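Long-range contacts in type VI secretion system component (Escherichia coli O6, PDB 2P5Z), which is a component of the type VI secretion system and resembles the T4 phage tail proteins gp27 and gp5: residues L19-L24 against E59-Q64; S26-L31 against I47-S52; V30-G35 against S351-R356; T92-L97 against A104-R109. One frame throughout, in Å; residues are numbered along the deposited sequence.

Interaction 1: residues L19-L24 against E59-Q64; sequences LKIRGL and ESVLMQ
The closest CA atoms across the contact are those of Arg22 and Gln64, 6.1 Å apart, and the chains are little further apart where Leu24 passes Ser60. Both segments are reversing direction here. A type II beta turn runs from Ile21 to Leu24, a second from Val61 to Gln64, and each is closed by its own backbone bond, Leu24 N to Ile21 O and Gln64 N to Val61 O. Gly23 occupies the third position of the first turn with phi at 93°, a backbone conformation in which a CB would collide with the carbonyl oxygen of Arg22, which favours glycine.

Two turns packed in this way meet through methyl groups and the aliphatic start of Gln64. Val61 CG2 is the shared point: Leu24 approaches obliquely, its CD2 coming to 4.0 Å from Val61 CG2, while Ile21 CD1 lies 4.2 Å from that same Val61 CG2. Leu24 CD1 also spans to the neighbouring residue, 4.2 Å from Ser60 CB. Ile21 and Gln64 cross at about a right angle, with Ile21 CG2 at 3.8 Å from Gln64 CB. Arg22 offers its carbonyl oxygen, Arg22 O lying 3.8 Å from Gln64 CG; its guanidinium leads away to a salt bridge with Asp65, and Ser60 OG bonds to Ala57 O.

The contact is thus largely apolar, with no clear hydrogen bond across it, and the burial of Ile21 and Val61 is consistent with a hydrophobic contribution. Since such contacts are weakly directional, the relative placement of the turns probably owes much to the backbone bonds of Lys20 with Ala67 and Arg22 with Asp65.

Interaction 2: residues S26-L31 against I47-S52; sequences SPVDVL and IQFTSS
Val28 CG1 lies over one face of the Phe49 ring in a CH-pi contact. This methyl is held anti to the backbone N (chi1 168°) and sits 3.5 Å above the plane of the Phe49 ring, displaced toward its rim near CG and CD1, while Val28 CG2 reaches further along the ring to 3.7 Å from Phe49 CE1. Val30 is directed to the same face of the sheet as Phe49, its non-hydrogen-bonded partner.

The opposite face carries a different pair. Asp29 and Thr50 stand side by side and point the same way, so their polar ends gather where Arg354 can bind both. Beyond them Leu31 crosses Gln48 obliquely, its CD2 3.8 Å from Gln48 OE1; the amide of Gln48 is engaged by Arg105 and Glu107.

Where the regular ladder ends, a side chain takes over from the backbone: Ser51 OG donates to Pro27 O over 2.8 Å, lying in the carbonyl plane. Within the ladder Asp29 and Thr50 exchange two bonds, Thr50 N to Asp29 O measuring 2.7 Å, and Leu31 N bonds to Gln48 O.

Together these features describe an antiparallel beta hairpin of strands 29-38 and 44-51, interrupted by a classic beta bulge in which Leu31 and Thr32 both face Gln48.

Interaction 3: residues V30-G35 against S351-R356; sequences VLTFEG and SAARDR
Arg354 reaches Val30 and Leu31, crossing the Leu31 side chain at about a right angle, and each part of its own side chain finds something to meet. From CB the chain leaves with CG anti to the carbonyl carbon (chi1 -78°), which puts Arg354 CG at 3.5 Å from Val30 O; CD passes the same oxygen slightly further off. Arg354 NE then makes the central bond, 2.9 Å to Val30 O with an N-H...O angle of 159°. The oxygen lies close to the guanidinium plane, yet the donor stands 47° out of the carbonyl plane. At the next atom Leu31 CD1 lies over one guanidinium face, 3.8 Å above the centre, and NH1 comes near the same methyl. NH2 ends the chain at Asp29 and Thr50. Arg354 N also donates to Leu31 O.

Further along the ladder, side-chain hydroxyls double the strand bonding. Ala352 O receives both Thr32 OG1, at 2.8 Å and in the carbonyl plane, and Phe33 N. Phe33 O accepts Ser351 OG at 2.9 Å, while its bond from Ala352 N is weak. The Phe33 ring lies with one face toward the peptide joining Ser351 and Ala352, and its CE1 is 3.5 Å from Ala352 CB; Phe68 and His17 meet this ring edge-to-face.

No helix takes part. Strand 29-38 lies between 44-51 and 343-353, the latter also pairing with 326-330 and 359-366, so that a strand near the N-terminus is joined to one more than 300 residues later.

Interaction 4: residues T92-L97 against A104-R109; sequences TGFKHL and ARYEVR
Thr92 opens the pairing, its N bonded to Arg109 O, and Gly93 follows by accepting Arg109 N. Phe94 comes next and lies beside Tyr106, pointing the same way. The rings meet rim to rim, their planes 20° apart and Phe94 CZ 3.6 Å from Tyr106 CD2, with Val108 CG1 at the edge of the phenyl ring. On the other face Lys95 runs alongside Glu107 and forms a long salt bridge, Lys95 NZ to Glu107 OE2 at 3.9 Å; their backbones exchange two bonds.

His96 turns its ring face to the edge of Tyr106. Tyr106 CE2 lies 3.4 Å above the imidazole plane, toward its rim, and the planes meet at 51°. His96 NE2 bonds to Ser99, and Tyr106 OH to Asp53 O. At Leu97, CB rests 3.8 Å over the centre of the Arg105 guanidinium, whose NH1 bonds to Ser98.

On the other side of segment 92-97, Phe94, Lys95 and His96 pair with an antiparallel strand of the second subunit. Chemically the hairpin is divided: one face is held by a buried aromatic cluster, whereas the charged face adds a salt bridge that is long and so probably weak.

How the interactions relate
The four contacts lie on one side of the chain's centre, in a region whose family and similarity to gp27 are consistent with a phage-type barrel, with centres from about 9 Å (interactions 2 and 4) to about 20 Å (interactions 1 and 3) apart. Interactions 2 and 3 share Val30 and Leu31, and strand 44-51, used in interaction 2, pairs with strand 104-111 of interaction 4, giving the succession 343-353, 29-38, 44-51, 104-111, 85-99. Leu19 of interaction 1 packs on Val28, Ile47 and Val108. Along the chain, interaction 2 nests within interaction 1 and interaction 4 within interaction 3. Local hairpins are joined to a distant strand, and interactions 1 and 4 reach the second subunit.

Interaction 1: residues L19-L24 against E59-Q64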
# COMPACT_ATOMS: atom_id res chain seq x y z
N LEU A 19 -33.56 -13.88 -1.63
CA LEU A 19 -32.37 -14.43 -1.04
C LEU A 19 -32.82 -15.63 -0.25
O LEU A 19 -33.65 -15.51 0.66
CB LEU A 19 -31.75 -13.41 -0.08
CG LEU A 19 -30.28 -13.43 0.38
CD1 LEU A 19 -30.25 -13.27 1.88
CD2 LEU A 19 -29.44 -14.66 -0.04
N LYS A 20 -32.28 -16.79 -0.59
CA LYS A 20 -32.56 -18.00 0.16
C LYS A 20 -31.29 -18.48 0.80
O LYS A 20 -30.32 -18.74 0.12
CB LYS A 20 -33.09 -19.09 -0.74
CG LYS A 20 -34.59 -19.23 -0.71
CD LYS A 20 -35.05 -20.23 -1.78
CE LYS A 20 -34.70 -19.72 -3.18
NZ LYS A 20 -34.96 -20.72 -4.26
N ILE A 21 -31.30 -18.58 2.11
CA ILE A 21 -30.21 -19.18 2.82
C ILE A 21 -30.68 -20.50 3.43
O ILE A 21 -31.59 -20.49 4.25
CB ILE A 21 -29.76 -18.28 3.96
CG1 ILE A 21 -29.40 -16.89 3.42
CG2 ILE A 21 -28.60 -18.93 4.74
CD1 ILE A 21 -29.44 -15.81 4.51
N ARG A 22 -30.07 -21.61 3.02
CA ARG A 22 -30.45 -22.95 3.48
C ARG A 22 -30.52 -23.12 5.00
O ARG A 22 -29.58 -22.79 5.72
CB ARG A 22 -29.52 -24.00 2.86
CG ARG A 22 -29.33 -25.30 3.68
CD ARG A 22 -28.23 -26.20 3.09
NE ARG A 22 -28.77 -27.17 2.15
CZ ARG A 22 -28.86 -27.00 0.82
NH1 ARG A 22 -29.38 -27.97 0.07
NH2 ARG A 22 -28.45 -25.88 0.24
N GLY A 23 -31.67 -23.59 5.47
CA GLY A 23 -31.87 -23.94 6.86
C GLY A 23 -32.46 -22.82 7.69
O GLY A 23 -32.66 -22.98 8.89
N LEU A 24 -32.75 -21.69 7.06
CA LEU A 24 -33.10 -20.50 7.82
C LEU A 24 -34.61 -20.33 7.97
O LEU A 24 -35.32 -20.15 6.97
CB LEU A 24 -32.48 -19.25 7.19
CG LEU A 24 -32.56 -17.98 8.03
CD1 LEU A 24 -31.83 -18.15 9.37
CD2 LEU A 24 -31.99 -16.81 7.26
N GLU A 59 -24.41 -18.22 13.74
CA GLU A 59 -24.26 -19.66 13.51
C GLU A 59 -25.33 -20.28 12.60
O GLU A 59 -25.07 -21.27 11.92
CB GLU A 59 -24.15 -20.45 14.83
CG GLU A 59 -24.97 -19.88 15.99
CD GLU A 59 -24.19 -18.84 16.79
OE1 GLU A 59 -24.63 -17.67 16.86
OE2 GLU A 59 -23.12 -19.19 17.33
N SER A 60 -26.50 -19.65 12.53
CA SER A 60 -27.58 -20.10 11.63
C SER A 60 -27.31 -19.72 10.18
O SER A 60 -28.03 -20.14 9.29
CB SER A 60 -28.92 -19.49 12.03
OG SER A 60 -29.04 -19.39 13.43
N VAL A 61 -26.29 -18.91 9.95
CA VAL A 61 -26.16 -18.24 8.67
C VAL A 61 -24.77 -18.40 8.05
O VAL A 61 -24.67 -18.73 6.87
CB VAL A 61 -26.68 -16.75 8.81
CG1 VAL A 61 -25.91 -15.78 8.00
CG2 VAL A 61 -28.13 -16.67 8.42
N LEU A 62 -23.72 -18.23 8.86
CA LEU A 62 -22.33 -18.34 8.38
C LEU A 62 -22.00 -19.72 7.88
O LEU A 62 -22.34 -20.71 8.52
CB LEU A 62 -21.34 -17.98 9.48
CG LEU A 62 -21.31 -16.50 9.86
CD1 LEU A 62 -20.42 -16.29 11.11
CD2 LEU A 62 -20.87 -15.65 8.65
N MET A 63 -21.36 -19.77 6.72
CA MET A 63 -21.01 -21.00 6.01
C MET A 63 -22.18 -21.78 5.39
O MET A 63 -21.96 -22.72 4.62
CB MET A 63 -20.00 -21.87 6.80
CG MET A 63 -18.59 -21.19 6.98
SD MET A 63 -17.72 -20.95 5.38
CE MET A 63 -17.35 -22.65 4.98
N GLN A 64 -23.42 -21.36 5.64
CA GLN A 64 -24.59 -21.88 4.89
C GLN A 64 -24.64 -21.48 3.42
O GLN A 64 -24.13 -20.44 3.04
CB GLN A 64 -25.90 -21.45 5.54
CG GLN A 64 -26.11 -21.99 6.94
CD GLN A 64 -26.10 -23.49 6.95
OE1 GLN A 64 -26.59 -24.14 6.02
NE2 GLN A 64 -25.52 -24.05 7.98

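Interaction 2: residues S26-L31 against I47-S52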
# COMPACT_ATOMS: atom_id res chain seq x y z
N SER A 26 -36.13 -17.94 9.86
CA SER A 26 -36.39 -16.52 9.82
C SER A 26 -36.69 -16.05 8.41
O SER A 26 -35.97 -16.39 7.48
CB SER A 26 -35.18 -15.77 10.37
OG SER A 26 -34.86 -16.24 11.66
N PRO A 27 -37.81 -15.32 8.25
CA PRO A 27 -38.22 -14.74 6.98
C PRO A 27 -37.19 -13.75 6.49
O PRO A 27 -36.65 -12.99 7.29
CB PRO A 27 -39.52 -14.01 7.33
CG PRO A 27 -39.48 -13.83 8.83
CD PRO A 27 -38.76 -15.03 9.34
N VAL A 28 -36.90 -13.75 5.20
CA VAL A 28 -35.87 -12.87 4.68
C VAL A 28 -36.47 -11.98 3.62
O VAL A 28 -36.89 -12.44 2.56
CB VAL A 28 -34.66 -13.67 4.09
CG1 VAL A 28 -33.72 -12.76 3.28
CG2 VAL A 28 -33.90 -14.38 5.20
N ASP A 29 -36.50 -10.69 3.91
CA ASP A 29 -37.08 -9.73 3.00
C ASP A 29 -36.01 -8.71 2.56
O ASP A 29 -35.58 -7.88 3.35
CB ASP A 29 -38.26 -9.05 3.69
CG ASP A 29 -39.10 -8.22 2.74
OD1 ASP A 29 -39.03 -8.47 1.50
OD2 ASP A 29 -39.82 -7.32 3.24
N VAL A 30 -35.62 -8.79 1.29
CA VAL A 30 -34.50 -8.01 0.78
C VAL A 30 -34.78 -6.51 0.79
O VAL A 30 -35.70 -6.04 0.12
CB VAL A 30 -34.08 -8.47 -0.64
CG1 VAL A 30 -32.95 -7.60 -1.18
CG2 VAL A 30 -33.65 -9.94 -0.61
N LEU A 31 -33.99 -5.79 1.57
CA LEU A 31 -34.06 -4.34 1.66
C LEU A 31 -33.28 -3.70 0.54
O LEU A 31 -33.86 -3.18 -0.41
CB LEU A 31 -33.51 -3.89 3.00
CG LEU A 31 -33.65 -2.43 3.38
CD1 LEU A 31 -35.10 -2.02 3.32
CD2 LEU A 31 -33.11 -2.21 4.77
N ILE A 47 -25.82 -8.05 0.78
CA ILE A 47 -27.28 -8.05 0.68
C ILE A 47 -27.91 -7.70 2.00
O ILE A 47 -27.72 -8.40 3.00
CB ILE A 47 -27.78 -9.44 0.27
CG1 ILE A 47 -27.12 -9.87 -1.04
CG2 ILE A 47 -29.29 -9.43 0.12
CD1 ILE A 47 -27.26 -11.34 -1.33
N GLN A 48 -28.62 -6.58 2.04
CA GLN A 48 -29.36 -6.22 3.25
C GLN A 48 -30.76 -6.77 3.20
O GLN A 48 -31.38 -6.86 2.13
CB GLN A 48 -29.41 -4.72 3.47
CG GLN A 48 -28.12 -4.14 3.97
CD GLN A 48 -28.26 -2.71 4.43
OE1 GLN A 48 -29.36 -2.25 4.73
NE2 GLN A 48 -27.14 -2.00 4.49
N PHE A 49 -31.26 -7.15 4.36
CA PHE A 49 -32.61 -7.64 4.46
C PHE A 49 -33.26 -7.32 5.79
O PHE A 49 -32.58 -7.03 6.79
CB PHE A 49 -32.70 -9.14 4.11
CG PHE A 49 -32.05 -10.08 5.10
CD1 PHE A 49 -32.79 -10.67 6.12
CD2 PHE A 49 -30.71 -10.46 4.94
CE1 PHE A 49 -32.20 -11.58 7.01
CE2 PHE A 49 -30.11 -11.36 5.82
CZ PHE A 49 -30.86 -11.93 6.86
N THR A 50 -34.59 -7.36 5.81
CA THR A 50 -35.30 -7.22 7.08
C THR A 50 -35.96 -8.53 7.41
O THR A 50 -36.21 -9.35 6.51
CB THR A 50 -36.34 -6.09 7.07
OG1 THR A 50 -37.17 -6.20 5.90
CG2 THR A 50 -35.63 -4.74 7.06
N SER A 51 -36.19 -8.73 8.70
CA SER A 51 -36.81 -9.95 9.21
C SER A 51 -37.62 -9.67 10.49
O SER A 51 -37.27 -8.79 11.28
CB SER A 51 -35.75 -11.01 9.49
OG SER A 51 -36.34 -12.19 10.00
N SER A 52 -38.68 -10.45 10.69
CA SER A 52 -39.48 -10.40 11.92
C SER A 52 -38.68 -10.94 13.11
O SER A 52 -38.93 -10.58 14.26
CB SER A 52 -40.75 -11.24 11.76
OG SER A 52 -41.10 -11.31 10.39

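Interaction 3: residues V30-G35 against S351-R356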
# COMPACT_ATOMS: atom_id res chain seq x y z
N VAL A 30 -35.62 -8.79 1.29
CA VAL A 30 -34.50 -8.01 0.78
C VAL A 30 -34.78 -6.51 0.79
O VAL A 30 -35.70 -6.04 0.12
CB VAL A 30 -34.08 -8.47 -0.64
CG1 VAL A 30 -32.95 -7.60 -1.18
CG2 VAL A 30 -33.65 -9.94 -0.61
N LEU A 31 -33.99 -5.79 1.57
CA LEU A 31 -34.06 -4.34 1.66
C LEU A 31 -33.28 -3.70 0.54
O LEU A 31 -33.86 -3.18 -0.41
CB LEU A 31 -33.51 -3.89 3.00
CG LEU A 31 -33.65 -2.43 3.38
CD1 LEU A 31 -35.10 -2.02 3.32
CD2 LEU A 31 -33.11 -2.21 4.77
N THR A 32 -31.96 -3.75 0.64
CA THR A 32 -31.09 -3.25 -0.44
C THR A 32 -29.89 -4.18 -0.70
O THR A 32 -29.53 -4.99 0.16
CB THR A 32 -30.60 -1.80 -0.13
OG1 THR A 32 -29.93 -1.27 -1.28
CG2 THR A 32 -29.70 -1.76 1.08
N PHE A 33 -29.30 -4.07 -1.88
CA PHE A 33 -28.08 -4.81 -2.15
C PHE A 33 -27.06 -4.09 -3.03
O PHE A 33 -27.40 -3.25 -3.85
CB PHE A 33 -28.37 -6.21 -2.71
CG PHE A 33 -28.64 -6.23 -4.18
CD1 PHE A 33 -29.93 -6.21 -4.67
CD2 PHE A 33 -27.61 -6.30 -5.09
CE1 PHE A 33 -30.18 -6.26 -6.03
CE2 PHE A 33 -27.86 -6.33 -6.44
CZ PHE A 33 -29.14 -6.31 -6.92
N GLU A 34 -25.80 -4.51 -2.88
CA GLU A 34 -24.71 -4.08 -3.73
C GLU A 34 -23.89 -5.31 -4.10
O GLU A 34 -23.49 -6.08 -3.22
CB GLU A 34 -23.86 -3.07 -2.98
CG GLU A 34 -23.10 -2.13 -3.88
CD GLU A 34 -23.10 -0.71 -3.35
OE1 GLU A 34 -23.48 -0.51 -2.17
OE2 GLU A 34 -22.73 0.22 -4.12
N GLY A 35 -23.68 -5.51 -5.40
CA GLY A 35 -22.94 -6.65 -5.93
C GLY A 35 -21.77 -6.27 -6.85
O GLY A 35 -21.79 -5.23 -7.49
N SER A 351 -26.78 -3.11 -8.35
CA SER A 351 -27.56 -2.54 -7.23
C SER A 351 -29.10 -2.55 -7.38
O SER A 351 -29.63 -2.59 -8.49
CB SER A 351 -27.13 -1.11 -6.95
OG SER A 351 -27.14 -0.91 -5.55
N ALA A 352 -29.78 -2.53 -6.24
CA ALA A 352 -31.21 -2.25 -6.15
C ALA A 352 -31.58 -1.95 -4.72
O ALA A 352 -30.76 -2.09 -3.80
CB ALA A 352 -32.04 -3.40 -6.64
N ALA A 353 -32.84 -1.54 -4.56
CA ALA A 353 -33.45 -1.36 -3.25
C ALA A 353 -34.93 -1.46 -3.51
O ALA A 353 -35.36 -1.43 -4.67
CB ALA A 353 -33.09 -0.02 -2.66
N ARG A 354 -35.71 -1.60 -2.44
CA ARG A 354 -37.17 -1.64 -2.55
C ARG A 354 -37.77 -0.37 -3.19
O ARG A 354 -38.78 -0.45 -3.87
CB ARG A 354 -37.79 -1.89 -1.18
CG ARG A 354 -37.73 -3.34 -0.72
CD ARG A 354 -38.36 -3.48 0.64
NE ARG A 354 -37.74 -4.53 1.44
CZ ARG A 354 -37.86 -4.62 2.76
NH1 ARG A 354 -38.57 -3.72 3.42
NH2 ARG A 354 -37.27 -5.61 3.42
N ASP A 355 -37.11 0.77 -2.98
CA ASP A 355 -37.52 2.03 -3.59
C ASP A 355 -36.65 2.50 -4.77
O ASP A 355 -36.60 3.69 -5.04
CB ASP A 355 -37.52 3.14 -2.54
CG ASP A 355 -36.15 3.38 -1.93
OD1 ASP A 355 -35.38 2.41 -1.80
OD2 ASP A 355 -35.85 4.53 -1.55
N ARG A 356 -35.96 1.59 -5.46
CA ARG A 356 -35.04 2.03 -6.52
C ARG A 356 -34.93 1.07 -7.69
O ARG A 356 -35.01 1.46 -8.85
CB ARG A 356 -33.64 2.30 -5.96
CG ARG A 356 -32.89 3.38 -6.72
CD ARG A 356 -31.42 3.52 -6.29
NE ARG A 356 -31.09 2.95 -4.98
CZ ARG A 356 -30.27 1.92 -4.78
NH1 ARG A 356 -29.69 1.32 -5.81
NH2 ARG A 356 -30.03 1.48 -3.55

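Interaction 4: residues T92-L97 against A104-R109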
# COMPACT_ATOMS: atom_id res chain seq x y z
N THR A 92 -20.53 -15.66 3.80
CA THR A 92 -19.20 -15.41 4.34
C THR A 92 -19.23 -14.49 5.56
O THR A 92 -18.41 -14.61 6.46
CB THR A 92 -18.37 -14.80 3.23
OG1 THR A 92 -17.82 -15.86 2.45
CG2 THR A 92 -17.27 -13.90 3.76
N GLY A 93 -20.20 -13.59 5.59
CA GLY A 93 -20.25 -12.57 6.62
C GLY A 93 -21.67 -12.31 7.04
O GLY A 93 -22.61 -12.47 6.26
N PHE A 94 -21.85 -11.88 8.27
CA PHE A 94 -23.17 -11.65 8.76
C PHE A 94 -23.11 -10.45 9.66
O PHE A 94 -22.22 -10.34 10.52
CB PHE A 94 -23.68 -12.88 9.52
CG PHE A 94 -24.90 -12.63 10.34
CD1 PHE A 94 -26.14 -12.47 9.73
CD2 PHE A 94 -24.83 -12.54 11.73
CE1 PHE A 94 -27.27 -12.23 10.48
CE2 PHE A 94 -25.96 -12.31 12.49
CZ PHE A 94 -27.19 -12.16 11.86
N LYS A 95 -24.08 -9.56 9.48
CA LYS A 95 -24.20 -8.38 10.32
C LYS A 95 -25.62 -8.19 10.81
O LYS A 95 -26.56 -8.29 10.03
CB LYS A 95 -23.79 -7.15 9.51
CG LYS A 95 -22.31 -6.96 9.35
CD LYS A 95 -22.04 -6.08 8.19
CE LYS A 95 -20.66 -5.46 8.31
NZ LYS A 95 -20.42 -4.65 7.10
N HIS A 96 -25.80 -7.93 12.09
CA HIS A 96 -27.07 -7.40 12.56
C HIS A 96 -26.93 -5.88 12.59
O HIS A 96 -26.12 -5.35 13.32
CB HIS A 96 -27.41 -7.96 13.94
CG HIS A 96 -28.77 -7.56 14.46
ND1 HIS A 96 -29.48 -8.36 15.34
CD2 HIS A 96 -29.54 -6.47 14.23
CE1 HIS A 96 -30.62 -7.76 15.64
NE2 HIS A 96 -30.68 -6.62 14.98
N LEU A 97 -27.73 -5.17 11.79
CA LEU A 97 -27.55 -3.73 11.64
C LEU A 97 -28.35 -2.84 12.60
O LEU A 97 -27.80 -1.90 13.15
CB LEU A 97 -27.85 -3.33 10.20
CG LEU A 97 -26.72 -3.81 9.31
CD1 LEU A 97 -27.02 -3.56 7.86
CD2 LEU A 97 -25.46 -3.09 9.73
N ALA A 104 -35.89 -6.39 12.41
CA ALA A 104 -34.47 -6.11 12.50
C ALA A 104 -33.89 -6.09 11.11
O ALA A 104 -34.44 -6.71 10.20
CB ALA A 104 -33.77 -7.13 13.36
N ARG A 105 -32.81 -5.34 10.94
CA ARG A 105 -32.14 -5.19 9.65
C ARG A 105 -30.85 -6.01 9.72
O ARG A 105 -30.16 -6.00 10.73
CB ARG A 105 -31.85 -3.71 9.41
CG ARG A 105 -31.32 -3.32 8.06
CD ARG A 105 -31.36 -1.81 7.98
NE ARG A 105 -30.09 -1.21 7.55
CZ ARG A 105 -29.35 -0.39 8.30
NH1 ARG A 105 -29.73 -0.06 9.53
NH2 ARG A 105 -28.22 0.10 7.81
N TYR A 106 -30.54 -6.73 8.64
CA TYR A 106 -29.38 -7.61 8.63
C TYR A 106 -28.62 -7.46 7.34
O TYR A 106 -29.18 -7.01 6.35
CB TYR A 106 -29.78 -9.09 8.76
CG TYR A 106 -30.47 -9.43 10.06
CD1 TYR A 106 -31.86 -9.47 10.14
CD2 TYR A 106 -29.73 -9.70 11.21
CE1 TYR A 106 -32.50 -9.78 11.33
CE2 TYR A 106 -30.35 -10.00 12.41
CZ TYR A 106 -31.74 -10.03 12.47
OH TYR A 106 -32.37 -10.34 13.66
N GLU A 107 -27.34 -7.85 7.36
CA GLU A 107 -26.58 -7.94 6.12
C GLU A 107 -25.84 -9.27 5.99
O GLU A 107 -25.33 -9.80 6.97
CB GLU A 107 -25.62 -6.76 5.98
CG GLU A 107 -25.18 -6.51 4.55
CD GLU A 107 -24.27 -5.31 4.41
OE1 GLU A 107 -24.78 -4.17 4.42
OE2 GLU A 107 -23.04 -5.50 4.28
N VAL A 108 -25.81 -9.81 4.78
CA VAL A 108 -24.97 -10.96 4.50
C VAL A 108 -24.07 -10.73 3.30
O VAL A 108 -24.43 -10.00 2.36
CB VAL A 108 -25.76 -12.28 4.31
CG1 VAL A 108 -26.33 -12.78 5.64
CG2 VAL A 108 -26.85 -12.12 3.24
N ARG A 109 -22.90 -11.36 3.33
CA ARG A 109 -22.02 -11.35 2.18
C ARG A 109 -22.14 -12.69 1.47
O ARG A 109 -22.02 -13.73 2.10
CB ARG A 109 -20.58 -11.10 2.61
CG ARG A 109 -19.58 -11.10 1.46
CD ARG A 109 -18.31 -10.39 1.85
NE ARG A 109 -18.34 -8.99 1.46
CZ ARG A 109 -17.51 -8.07 1.93
NH1 ARG A 109 -16.61 -8.40 2.82
NH2 ARG A 109 -17.61 -6.81 1.52